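Long-range contacts in conserved protein (Methanothermobacter thermautotrophicus, PDB 1I36), which is of unknown function but binds NADP and resembles 3-hydroxyacid dehydrogenases in structure, suggesting a related NADP-dependent oxidoreductase: residues A[62-67]-A[86-91]; A[68-73]-A[96-101]; A[222-227]-A[241-246]. The protein carries 1 engineered substitution. All blocks are in the same frame, centred on the assembly; numbering follows the deposited sequence.

Contact 1. Residues A[62-67]-A[86-91]; sequences SAVTPG and DINNIS. With NAP (NADP nicotinamide-adenine-dinucleotide phosphate), chain C.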
loop_
_atom_site.group_PDB
_atom_site.type_symbol
_atom_site.label_atom_id
_atom_site.label_comp_id
_atom_site.label_asym_id
_atom_site.label_seq_id
_atom_site.Cartn_x
_atom_site.Cartn_y
_atom_site.Cartn_z
ATOM N N SER A 62 19.975 -27.072 -1.642
ATOM C CA SER A 62 18.910 -27.785 -0.945
ATOM C C SER A 62 17.582 -27.168 -1.403
ATOM O O SER A 62 17.291 -26.021 -1.080
ATOM C CB SER A 62 19.049 -27.581 0.567
ATOM O OG SER A 62 17.938 -28.147 1.247
ATOM N N ALA A 63 16.799 -27.935 -2.151
ATOM C CA ALA A 63 15.518 -27.486 -2.673
ATOM C C ALA A 63 14.524 -28.611 -2.388
ATOM O O ALA A 63 14.102 -29.349 -3.294
ATOM C CB ALA A 63 15.631 -27.233 -4.178
ATOM N N VAL A 64 14.289 -28.836 -1.102
ATOM C CA VAL A 64 13.388 -29.904 -0.657
ATOM C C VAL A 64 12.075 -29.241 -0.254
ATOM O O VAL A 64 11.590 -28.400 -0.992
ATOM C CB VAL A 64 14.042 -30.681 0.525
ATOM C CG1 VAL A 64 15.218 -31.478 -0.010
ATOM C CG2 VAL A 64 14.545 -29.700 1.600
ATOM N N THR A 65 11.450 -29.651 0.849
ATOM C CA THR A 65 10.215 -28.985 1.286
ATOM C C THR A 65 10.523 -28.277 2.616
ATOM O O THR A 65 11.498 -28.619 3.295
ATOM C CB THR A 65 9.054 -30.001 1.453
ATOM O OG1 THR A 65 9.386 -30.942 2.476
ATOM C CG2 THR A 65 8.831 -30.746 0.150
ATOM N N PRO A 66 9.723 -27.264 3.003
ATOM C CA PRO A 66 10.041 -26.590 4.269
ATOM C C PRO A 66 10.172 -27.509 5.495
ATOM O O PRO A 66 11.059 -27.309 6.335
ATOM C CB PRO A 66 8.881 -25.609 4.433
ATOM C CG PRO A 66 8.611 -25.203 2.989
ATOM C CD PRO A 66 8.626 -26.578 2.293
ATOM N N GLY A 67 9.289 -28.503 5.591
ATOM C CA GLY A 67 9.321 -29.411 6.730
ATOM C C GLY A 67 10.518 -30.362 6.774
ATOM O O GLY A 67 10.756 -31.009 7.791
ATOM N N ASP A 86 20.631 -22.863 0.669
ATOM C CA ASP A 86 19.298 -23.265 1.082
ATOM C C ASP A 86 18.278 -22.334 0.405
ATOM O O ASP A 86 18.252 -21.124 0.651
ATOM C CB ASP A 86 19.167 -23.243 2.606
ATOM C CG ASP A 86 17.853 -23.886 3.079
ATOM O OD1 ASP A 86 16.767 -23.421 2.679
ATOM O OD2 ASP A 86 17.897 -24.866 3.833
ATOM N N ILE A 87 17.418 -22.932 -0.412
ATOM C CA ILE A 87 16.439 -22.154 -1.145
ATOM C C ILE A 87 15.012 -22.505 -0.714
ATOM O O ILE A 87 14.046 -22.090 -1.331
ATOM C CB ILE A 87 16.673 -22.314 -2.677
ATOM C CG1 ILE A 87 16.132 -21.112 -3.440
ATOM C CG2 ILE A 87 16.077 -23.637 -3.190
ATOM C CD1 ILE A 87 16.700 -21.022 -4.886
ATOM N N ASN A 88 14.892 -23.151 0.439
ATOM C CA ASN A 88 13.580 -23.543 0.943
ATOM C C ASN A 88 12.780 -22.394 1.572
ATOM O O ASN A 88 13.340 -21.442 2.122
ATOM C CB ASN A 88 13.707 -24.690 1.937
ATOM C CG ASN A 88 14.439 -25.885 1.356
ATOM O OD1 ASN A 88 13.931 -26.562 0.475
ATOM N ND2 ASN A 88 15.653 -26.126 1.835
ATOM N N ASN A 89 11.461 -22.506 1.520
ATOM C CA ASN A 89 10.623 -21.465 2.109
ATOM C C ASN A 89 10.476 -21.712 3.593
ATOM O O ASN A 89 9.511 -22.327 4.027
ATOM C CB ASN A 89 9.237 -21.400 1.446
ATOM C CG ASN A 89 8.383 -20.263 1.999
ATOM O OD1 ASN A 89 8.904 -19.204 2.388
ATOM N ND2 ASN A 89 7.066 -20.493 2.081
ATOM N N ILE A 90 11.494 -21.291 4.360
ATOM C CA ILE A 90 11.507 -21.412 5.805
ATOM C C ILE A 90 11.756 -20.033 6.415
ATOM O O ILE A 90 12.249 -19.126 5.757
ATOM C CB ILE A 90 12.583 -22.430 6.307
ATOM C CG1 ILE A 90 13.951 -22.170 5.631
ATOM C CG2 ILE A 90 12.109 -23.857 5.999
ATOM C CD1 ILE A 90 15.112 -23.043 6.210
ATOM N N SER A 91 11.420 -19.882 7.681
ATOM C CA SER A 91 11.570 -18.589 8.341
ATOM C C SER A 91 13.025 -18.183 8.472
ATOM O O SER A 91 13.929 -19.056 8.496
ATOM C CB SER A 91 10.926 -18.634 9.726
ATOM O OG SER A 91 11.755 -19.337 10.666
HETATM P PA NAP C . 8.618 -30.169 -5.042
HETATM O O1A NAP C . 7.951 -30.073 -3.756
HETATM O O2A NAP C . 8.468 -29.535 -6.335
HETATM O O5B NAP C . 10.182 -30.725 -4.856
HETATM C C5B NAP C . 10.936 -31.072 -3.551
HETATM C C4B NAP C . 11.450 -32.369 -3.968
HETATM O O4B NAP C . 12.306 -32.637 -2.620
HETATM C C3B NAP C . 10.987 -33.497 -3.753
HETATM O O3B NAP C . 11.270 -33.640 -5.082
HETATM C C2B NAP C . 11.218 -34.759 -3.020
HETATM O O2B NAP C . 11.468 -35.951 -3.341
HETATM C C1B NAP C . 12.261 -34.087 -2.355
HETATM N N9A NAP C . 12.289 -34.399 -0.912
HETATM C C8A NAP C . 11.381 -34.472 0.149
HETATM N N7A NAP C . 11.959 -34.883 1.256
HETATM C C5A NAP C . 13.288 -35.085 0.936
HETATM C C6A NAP C . 14.422 -35.528 1.691
HETATM N N6A NAP C . 14.329 -35.851 2.983
HETATM N N1A NAP C . 15.645 -35.620 1.041
HETATM C C2A NAP C . 15.758 -35.301 -0.281
HETATM N N3A NAP C . 14.735 -34.885 -1.054
HETATM C C4A NAP C . 13.515 -34.790 -0.374
HETATM O O3 NAP C . 9.067 -28.671 -4.458
HETATM P PN NAP C . 9.643 -27.239 -5.168
HETATM O O1N NAP C . 8.477 -26.496 -5.754
HETATM O O2N NAP C . 10.702 -27.720 -6.062
HETATM O O5D NAP C . 10.349 -26.301 -4.106
HETATM C C5D NAP C . 11.538 -26.723 -3.391
HETATM C C4D NAP C . 11.810 -25.716 -2.288
HETATM O O4D NAP C . 11.934 -24.322 -2.703
HETATM C C3D NAP C . 10.733 -25.676 -1.175
HETATM O O3D NAP C . 11.244 -25.528 0.188
HETATM C C2D NAP C . 9.840 -24.533 -1.526
HETATM O O2D NAP C . 9.163 -23.995 -0.428
HETATM C C1D NAP C . 10.829 -23.561 -2.207
HETATM N N1N NAP C . 10.208 -22.647 -3.180
HETATM C C2N NAP C . 9.535 -23.158 -4.299
HETATM C C3N NAP C . 8.978 -22.182 -5.191
HETATM C C7N NAP C . 8.258 -22.571 -6.394
HETATM O O7N NAP C . 7.788 -21.711 -7.162
HETATM N N7N NAP C . 8.076 -23.874 -6.727
HETATM C C4N NAP C . 9.135 -20.808 -4.905
HETATM C C5N NAP C . 9.787 -20.341 -3.815
HETATM C C6N NAP C . 10.327 -21.260 -2.954
HETATM P P2B NAP C . 10.096 -36.890 -3.409
HETATM O O1X NAP C . 9.280 -36.512 -4.612
HETATM O O2X NAP C . 10.712 -38.185 -3.509
HETATM O O3X NAP C . 9.346 -36.593 -2.207
#
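The NADP-binding edge of a Rossmann fold is built here from the loops that leave the adjacent parallel strands 59-62 and 83-86, with Asn88 reaching across from one loop to Ser62 and Val64 on the other. The strands are still paired at Ser62 and Asp86, and the last rung is the bond from Ile87 N to Ser62 O, 3.2 Å long and nearly straight at 170°. Beyond it the side-chain amide of Asn88 takes over as the bridge. Its CG stands anti to the carbonyl carbon (chi1 -56°), on a side chain that already points toward residues 62-67. ND2 donates to Ser62 OG at 3.1 Å, with the oxygen lying in the amide plane, and makes two weak bonds to the carboxylate of Asp86. OD1 accepts a weak, bent bond from Val64 N (2.8 Å, 126°) and also a hydrogen bond from the nicotinamide-ribose hydroxyl O3D of NADP at 2.9 Å. Donors thus meet OD1 and acceptors surround ND2, which probably fixes the orientation of the amide. Asp86 acts as a second shell: its OD1 also accepts from Asn88 N at 2.9 Å in an Asx turn, tying the backbone and side chain of Asn88 to the strand end. Asn89 N adds weak bonds to both hydroxyls of the same ribose. Next to this polar bridge, Ala63 CB packs on Ile87 CG2 at 3.8 Å, beside Val11 of helix 10-21. Farther along the loops, the ring of Pro66 sets CG 3.2 Å from Asn89 O and CB 4.0 Å from Ile90 CG2.

Contact 2. Residues A[68-73]-A[96-101]; sequences VALGAA and RMASSL. With NAP (NADP nicotinamide-adenine-dinucleotide phosphate), chain C.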
loop_
_atom_site.group_PDB
_atom_site.type_symbol
_atom_site.label_atom_id
_atom_site.label_comp_id
_atom_site.label_asym_id
_atom_site.label_seq_id
_atom_site.Cartn_x
_atom_site.Cartn_y
_atom_site.Cartn_z
ATOM N N VAL A 68 11.298 -30.397 5.700
ATOM C CA VAL A 68 12.454 -31.301 5.572
ATOM C C VAL A 68 13.803 -30.538 5.579
ATOM O O VAL A 68 14.850 -31.147 5.705
ATOM C CB VAL A 68 12.320 -32.087 4.187
ATOM C CG1 VAL A 68 13.604 -32.760 3.778
ATOM C CG2 VAL A 68 11.192 -33.118 4.289
ATOM N N ALA A 69 13.754 -29.212 5.472
ATOM C CA ALA A 69 14.951 -28.372 5.384
ATOM C C ALA A 69 15.986 -28.542 6.502
ATOM O O ALA A 69 17.184 -28.657 6.229
ATOM C CB ALA A 69 14.528 -26.882 5.260
ATOM N N LEU A 70 15.550 -28.574 7.754
ATOM C CA LEU A 70 16.523 -28.733 8.848
ATOM C C LEU A 70 17.158 -30.107 8.830
ATOM O O LEU A 70 18.365 -30.229 9.024
ATOM C CB LEU A 70 15.909 -28.487 10.221
ATOM C CG LEU A 70 15.700 -27.043 10.623
ATOM C CD1 LEU A 70 15.056 -27.025 12.041
ATOM C CD2 LEU A 70 17.032 -26.269 10.582
ATOM N N GLY A 71 16.343 -31.143 8.604
ATOM C CA GLY A 71 16.888 -32.491 8.546
ATOM C C GLY A 71 17.898 -32.659 7.419
ATOM O O GLY A 71 18.902 -33.361 7.580
ATOM N N ALA A 72 17.611 -32.057 6.261
ATOM C CA ALA A 72 18.513 -32.128 5.122
ATOM C C ALA A 72 19.833 -31.449 5.485
ATOM O O ALA A 72 20.886 -31.945 5.139
ATOM C CB ALA A 72 17.887 -31.436 3.906
ATOM N N ALA A 73 19.773 -30.292 6.152
ATOM C CA ALA A 73 21.000 -29.592 6.529
ATOM C C ALA A 73 21.822 -30.396 7.555
ATOM O O ALA A 73 23.057 -30.378 7.520
ATOM C CB ALA A 73 20.659 -28.200 7.099
ATOM N N ARG A 96 18.814 -19.482 9.885
ATOM C CA ARG A 96 19.975 -19.257 10.752
ATOM C C ARG A 96 20.363 -20.578 11.444
ATOM O O ARG A 96 21.544 -20.875 11.598
ATOM C CB ARG A 96 19.693 -18.161 11.791
ATOM C CG ARG A 96 19.469 -16.747 11.193
ATOM C CD ARG A 96 19.324 -15.645 12.277
ATOM N NE ARG A 96 18.855 -14.413 11.645
ATOM C CZ ARG A 96 17.584 -14.014 11.620
ATOM N NH1 ARG A 96 16.652 -14.720 12.234
ATOM N NH2 ARG A 96 17.218 -13.014 10.827
ATOM N N MET A 97 19.372 -21.381 11.836
ATOM C CA MET A 97 19.632 -22.675 12.473
ATOM C C MET A 97 20.175 -23.659 11.453
ATOM O O MET A 97 21.077 -24.451 11.757
ATOM C CB MET A 97 18.356 -23.199 13.159
ATOM C CG MET A 97 17.959 -22.307 14.333
ATOM S SD MET A 97 19.316 -22.082 15.594
ATOM C CE MET A 97 19.907 -20.605 15.176
ATOM N N ALA A 98 19.632 -23.642 10.237
ATOM C CA ALA A 98 20.147 -24.522 9.193
ATOM C C ALA A 98 21.613 -24.158 8.927
ATOM O O ALA A 98 22.449 -25.038 8.713
ATOM C CB ALA A 98 19.328 -24.401 7.914
ATOM N N SER A 99 21.924 -22.868 8.963
ATOM C CA SER A 99 23.305 -22.404 8.809
ATOM C C SER A 99 24.227 -23.026 9.882
ATOM O O SER A 99 25.343 -23.451 9.577
ATOM C CB SER A 99 23.388 -20.890 8.977
ATOM O OG SER A 99 24.673 -20.463 8.552
ATOM N N SER A 100 23.771 -23.063 11.128
ATOM C CA SER A 100 24.597 -23.632 12.196
ATOM C C SER A 100 24.890 -25.119 12.007
ATOM O O SER A 100 25.865 -25.636 12.558
ATOM C CB SER A 100 23.982 -23.358 13.562
ATOM O OG SER A 100 22.793 -24.111 13.735
ATOM N N LEU A 101 24.067 -25.801 11.209
ATOM C CA LEU A 101 24.218 -27.235 10.899
ATOM C C LEU A 101 25.278 -27.525 9.829
ATOM O O LEU A 101 25.739 -28.659 9.685
ATOM C CB LEU A 101 22.857 -27.810 10.464
ATOM C CG LEU A 101 21.897 -27.868 11.658
ATOM C CD1 LEU A 101 20.476 -28.331 11.194
ATOM C CD2 LEU A 101 22.459 -28.838 12.721
HETATM P PA NAP C . 8.618 -30.169 -5.042
HETATM O O1A NAP C . 7.951 -30.073 -3.756
HETATM O O2A NAP C . 8.468 -29.535 -6.335
HETATM O O5B NAP C . 10.182 -30.725 -4.856
HETATM C C5B NAP C . 10.936 -31.072 -3.551
HETATM C C4B NAP C . 11.450 -32.369 -3.968
HETATM O O4B NAP C . 12.306 -32.637 -2.620
HETATM C C3B NAP C . 10.987 -33.497 -3.753
HETATM O O3B NAP C . 11.270 -33.640 -5.082
HETATM C C2B NAP C . 11.218 -34.759 -3.020
HETATM O O2B NAP C . 11.468 -35.951 -3.341
HETATM C C1B NAP C . 12.261 -34.087 -2.355
HETATM N N9A NAP C . 12.289 -34.399 -0.912
HETATM C C8A NAP C . 11.381 -34.472 0.149
HETATM N N7A NAP C . 11.959 -34.883 1.256
HETATM C C5A NAP C . 13.288 -35.085 0.936
HETATM C C6A NAP C . 14.422 -35.528 1.691
HETATM N N6A NAP C . 14.329 -35.851 2.983
HETATM N N1A NAP C . 15.645 -35.620 1.041
HETATM C C2A NAP C . 15.758 -35.301 -0.281
HETATM N N3A NAP C . 14.735 -34.885 -1.054
HETATM C C4A NAP C . 13.515 -34.790 -0.374
HETATM O O3 NAP C . 9.067 -28.671 -4.458
HETATM P PN NAP C . 9.643 -27.239 -5.168
HETATM O O1N NAP C . 8.477 -26.496 -5.754
HETATM O O2N NAP C . 10.702 -27.720 -6.062
HETATM O O5D NAP C . 10.349 -26.301 -4.106
HETATM C C5D NAP C . 11.538 -26.723 -3.391
HETATM C C4D NAP C . 11.810 -25.716 -2.288
HETATM O O4D NAP C . 11.934 -24.322 -2.703
HETATM C C3D NAP C . 10.733 -25.676 -1.175
HETATM O O3D NAP C . 11.244 -25.528 0.188
HETATM C C2D NAP C . 9.840 -24.533 -1.526
HETATM O O2D NAP C . 9.163 -23.995 -0.428
HETATM C C1D NAP C . 10.829 -23.561 -2.207
HETATM N N1N NAP C . 10.208 -22.647 -3.180
HETATM C C2N NAP C . 9.535 -23.158 -4.299
HETATM C C3N NAP C . 8.978 -22.182 -5.191
HETATM C C7N NAP C . 8.258 -22.571 -6.394
HETATM O O7N NAP C . 7.788 -21.711 -7.162
HETATM N N7N NAP C . 8.076 -23.874 -6.727
HETATM C C4N NAP C . 9.135 -20.808 -4.905
HETATM C C5N NAP C . 9.787 -20.341 -3.815
HETATM C C6N NAP C . 10.327 -21.260 -2.954
HETATM P P2B NAP C . 10.096 -36.890 -3.409
HETATM O O1X NAP C . 9.280 -36.512 -4.612
HETATM O O2X NAP C . 10.712 -38.185 -3.509
HETATM O O3X NAP C . 9.346 -36.593 -2.207
#
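Helices 69-73 and 96-101 run side by side in nearly the same direction, their axes 16° apart and 9.0 Å from each other at closest approach; the backbones come nearest at Leu70 and Ala98, whose CA atoms are 5.6 Å apart. Small residues permit this spacing. Ala73 points at the other helix, and its CB touches both Ala98 CB, at 4.1 Å, and Leu101 CB, at 4.0 Å, so that one methyl meets two side chains one helical turn apart. Leu70 covers the more open side of the seam with a single branch: CD2 lies over the backbone of the facing helix, 3.7 Å from Ala98 N, and also meets the CB atoms of Met97 and Ala98. Leu101 answers from the opposite helix. Its CD1 is anti to CA (chi2 175°), and the extended branch reaches Leu70 O at 3.6 Å while also touching Leu70 CD2. The side chains that meet are all aliphatic in the parts that touch, and several of their methyl groups rest on backbone atoms of the facing helix. Within the second helix, Ser100 OG donates to Met97 O at 2.6 Å, returning its hydroxyl to its own backbone. Just before the first helix, Val68 turns to the cofactor instead, CG1 standing 3.3 Å from N6A of the NADP adenine. The two helices belong to successive beta-alpha-beta units of the Rossmann fold and flank one another on the same side of the parallel sheet, where Ala72 and Ala73 rest on Tyr84 of strand 83-86 and Ala98 and Ser99 on Phe107 of strand 106-112.

Contact 3. Residues A[222-227]-A[241-246]; sequences EMKEVQ and CIIRIF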
loop_
_atom_site.group_PDB
_atom_site.type_symbol
_atom_site.label_atom_id
_atom_site.label_comp_id
_atom_site.label_asym_id
_atom_site.label_seq_id
_atom_site.Cartn_x
_atom_site.Cartn_y
_atom_site.Cartn_z
ATOM N N GLU A 222 -0.349 -18.385 3.413
ATOM C CA GLU A 222 0.864 -17.599 3.267
ATOM C C GLU A 222 0.961 -16.500 4.313
ATOM O O GLU A 222 2.049 -16.233 4.823
ATOM C CB GLU A 222 0.960 -16.993 1.878
ATOM C CG GLU A 222 1.414 -17.938 0.775
ATOM C CD GLU A 222 1.319 -17.299 -0.615
ATOM O OE1 GLU A 222 0.449 -16.428 -0.812
ATOM O OE2 GLU A 222 2.094 -17.661 -1.517
ATOM N N MET A 223 -0.170 -15.883 4.655
ATOM C CA MET A 223 -0.169 -14.821 5.660
ATOM C C MET A 223 0.086 -15.352 7.059
ATOM O O MET A 223 0.671 -14.654 7.872
ATOM C CB MET A 223 -1.466 -14.010 5.650
ATOM C CG MET A 223 -1.462 -12.843 4.687
ATOM S SD MET A 223 -0.113 -11.650 4.922
ATOM C CE MET A 223 -0.164 -11.391 6.541
ATOM N N LYS A 224 -0.359 -16.578 7.350
ATOM C CA LYS A 224 -0.102 -17.167 8.667
ATOM C C LYS A 224 1.411 -17.301 8.821
ATOM O O LYS A 224 1.953 -17.004 9.879
ATOM C CB LYS A 224 -0.775 -18.536 8.812
ATOM C CG LYS A 224 -2.310 -18.476 8.717
ATOM C CD LYS A 224 -3.017 -19.736 9.244
ATOM C CE LYS A 224 -2.622 -20.997 8.474
ATOM N NZ LYS A 224 -3.452 -22.194 8.858
ATOM N N GLU A 225 2.096 -17.683 7.742
ATOM C CA GLU A 225 3.559 -17.828 7.772
ATOM C C GLU A 225 4.208 -16.472 7.950
ATOM O O GLU A 225 5.160 -16.338 8.707
ATOM C CB GLU A 225 4.087 -18.447 6.472
ATOM C CG GLU A 225 3.528 -19.811 6.158
ATOM C CD GLU A 225 3.940 -20.340 4.769
ATOM O OE1 GLU A 225 4.580 -19.605 3.965
ATOM O OE2 GLU A 225 3.605 -21.514 4.490
ATOM N N VAL A 226 3.744 -15.476 7.189
ATOM C CA VAL A 226 4.284 -14.122 7.300
ATOM C C VAL A 226 4.152 -13.637 8.738
ATOM O O VAL A 226 5.066 -13.031 9.280
ATOM C CB VAL A 226 3.547 -13.110 6.348
ATOM C CG1 VAL A 226 3.774 -11.665 6.806
ATOM C CG2 VAL A 226 4.028 -13.287 4.925
ATOM N N GLN A 227 2.995 -13.877 9.339
ATOM C CA GLN A 227 2.773 -13.457 10.702
ATOM C C GLN A 227 3.832 -14.109 11.608
ATOM O O GLN A 227 4.452 -13.432 12.420
ATOM C CB GLN A 227 1.353 -13.869 11.123
ATOM C CG GLN A 227 1.076 -13.930 12.637
ATOM C CD GLN A 227 1.198 -12.596 13.344
ATOM O OE1 GLN A 227 0.634 -11.602 12.909
ATOM N NE2 GLN A 227 1.917 -12.581 14.469
ATOM N N CYS A 241 -5.362 -8.303 11.182
ATOM C CA CYS A 241 -6.469 -7.782 10.376
ATOM C C CYS A 241 -6.380 -8.279 8.945
ATOM O O CYS A 241 -7.391 -8.685 8.358
ATOM C CB CYS A 241 -6.480 -6.254 10.424
ATOM S SG CYS A 241 -6.813 -5.570 12.094
ATOM N N ILE A 242 -5.165 -8.298 8.388
ATOM C CA ILE A 242 -4.969 -8.765 7.019
ATOM C C ILE A 242 -5.448 -10.212 6.890
ATOM O O ILE A 242 -6.101 -10.565 5.907
ATOM C CB ILE A 242 -3.484 -8.627 6.568
ATOM C CG1 ILE A 242 -3.089 -7.147 6.459
ATOM C CG2 ILE A 242 -3.258 -9.286 5.213
ATOM C CD1 ILE A 242 -1.562 -6.940 6.379
ATOM N N ILE A 243 -5.131 -11.035 7.891
ATOM C CA ILE A 243 -5.543 -12.448 7.913
ATOM C C ILE A 243 -7.081 -12.529 7.926
ATOM O O ILE A 243 -7.670 -13.336 7.213
ATOM C CB ILE A 243 -4.925 -13.204 9.140
ATOM C CG1 ILE A 243 -3.605 -13.890 8.757
ATOM C CG2 ILE A 243 -5.873 -14.267 9.679
ATOM C CD1 ILE A 243 -2.919 -14.588 9.955
ATOM N N ARG A 244 -7.724 -11.665 8.704
ATOM C CA ARG A 244 -9.186 -11.648 8.751
ATOM C C ARG A 244 -9.796 -11.373 7.364
ATOM O O ARG A 244 -10.807 -11.986 7.003
ATOM C CB ARG A 244 -9.687 -10.639 9.775
ATOM C CG ARG A 244 -9.304 -10.983 11.209
ATOM C CD ARG A 244 -10.094 -10.160 12.204
ATOM N NE ARG A 244 -11.514 -10.409 11.997
ATOM C CZ ARG A 244 -12.496 -9.551 12.262
ATOM N NH1 ARG A 244 -12.233 -8.353 12.778
ATOM N NH2 ARG A 244 -13.742 -9.870 11.918
ATOM N N ILE A 245 -9.163 -10.501 6.567
ATOM C CA ILE A 245 -9.658 -10.202 5.218
ATOM C C ILE A 245 -9.497 -11.440 4.326
ATOM O O ILE A 245 -10.423 -11.823 3.596
ATOM C CB ILE A 245 -8.901 -9.006 4.548
ATOM C CG1 ILE A 245 -9.215 -7.679 5.256
ATOM C CG2 ILE A 245 -9.229 -8.930 3.067
ATOM C CD1 ILE A 245 -10.633 -7.191 5.091
ATOM N N PHE A 246 -8.316 -12.053 4.348
ATOM C CA PHE A 246 -8.108 -13.232 3.516
ATOM C C PHE A 246 -9.003 -14.391 3.940
ATOM O O PHE A 246 -9.399 -15.211 3.108
ATOM C CB PHE A 246 -6.637 -13.614 3.452
ATOM C CG PHE A 246 -5.860 -12.770 2.486
ATOM C CD1 PHE A 246 -4.879 -11.900 2.928
ATOM C CD2 PHE A 246 -6.172 -12.793 1.123
ATOM C CE1 PHE A 246 -4.216 -11.053 2.036
ATOM C CE2 PHE A 246 -5.519 -11.952 0.225
ATOM C CZ PHE A 246 -4.534 -11.075 0.696
#
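The phenyl ring of Phe246 is met obliquely by Met223, CD1 of the ring lying 4.0 Å from Met223 CG, and the two side chains cross at about a right angle. The Phe246 side chain also touches Arg219, one turn earlier on the helix that carries Met223. Met223 and Ile243 carry the contact. The methionine chain bends twice, at chi2 (-56°) and chi3 (-48°), so that SD and CE fold against Ile242; SD is 3.9 Å from Ile242 CG2. Met223 CB, meanwhile, packs on Ile243 CG1 at 3.8 Å. Helices 216-231 and 238-249 form an antiparallel helical hairpin in the all-helical C-terminal part of the chain, consistent with the helical C-terminal domains related to that of 6-phosphogluconate dehydrogenase, and these segments run at 171° with axes 9.9 Å apart. An alanine in place of Met223 would probably open a gap between the helices, leaving Ile242 CG2 and Phe246 CD1 without their thioether-chain partner. Ile243 CD1 lies against the backbone of Lys224, 4.0 Å from its CA, and also touches CG of that lysine, while Gln227 CB comes within 4.5 Å of the same methyl. The second helix faces the dimer partner as well: Cys241 SG forms a disulfide with Cys241 of the second subunit, and Ile242 packs on Met238 of that subunit.

How the contacts relate
From the N terminus, contact 1 opens at the end of strand 59-62 and closes just after strand 83-86, joining two cofactor-binding loops across a loop of 18 residues. Contact 2 opens inside that interval, at residues 68-73, and closes later, at 96-101, so the two cross; it joins the helices that follow those same loops. They also touch in space, Ala69 packing on Asn88 and Ile90, and both reach NADP. Contact 3 comes later in the chain, in series, closing a short helical hairpin in the C-terminal region. It lies about 21 Å from contact 1, centre to centre, yet Asn89 ND2 probably hydrogen-bonds Glu225 OE1, linking the nucleotide-binding and helical parts.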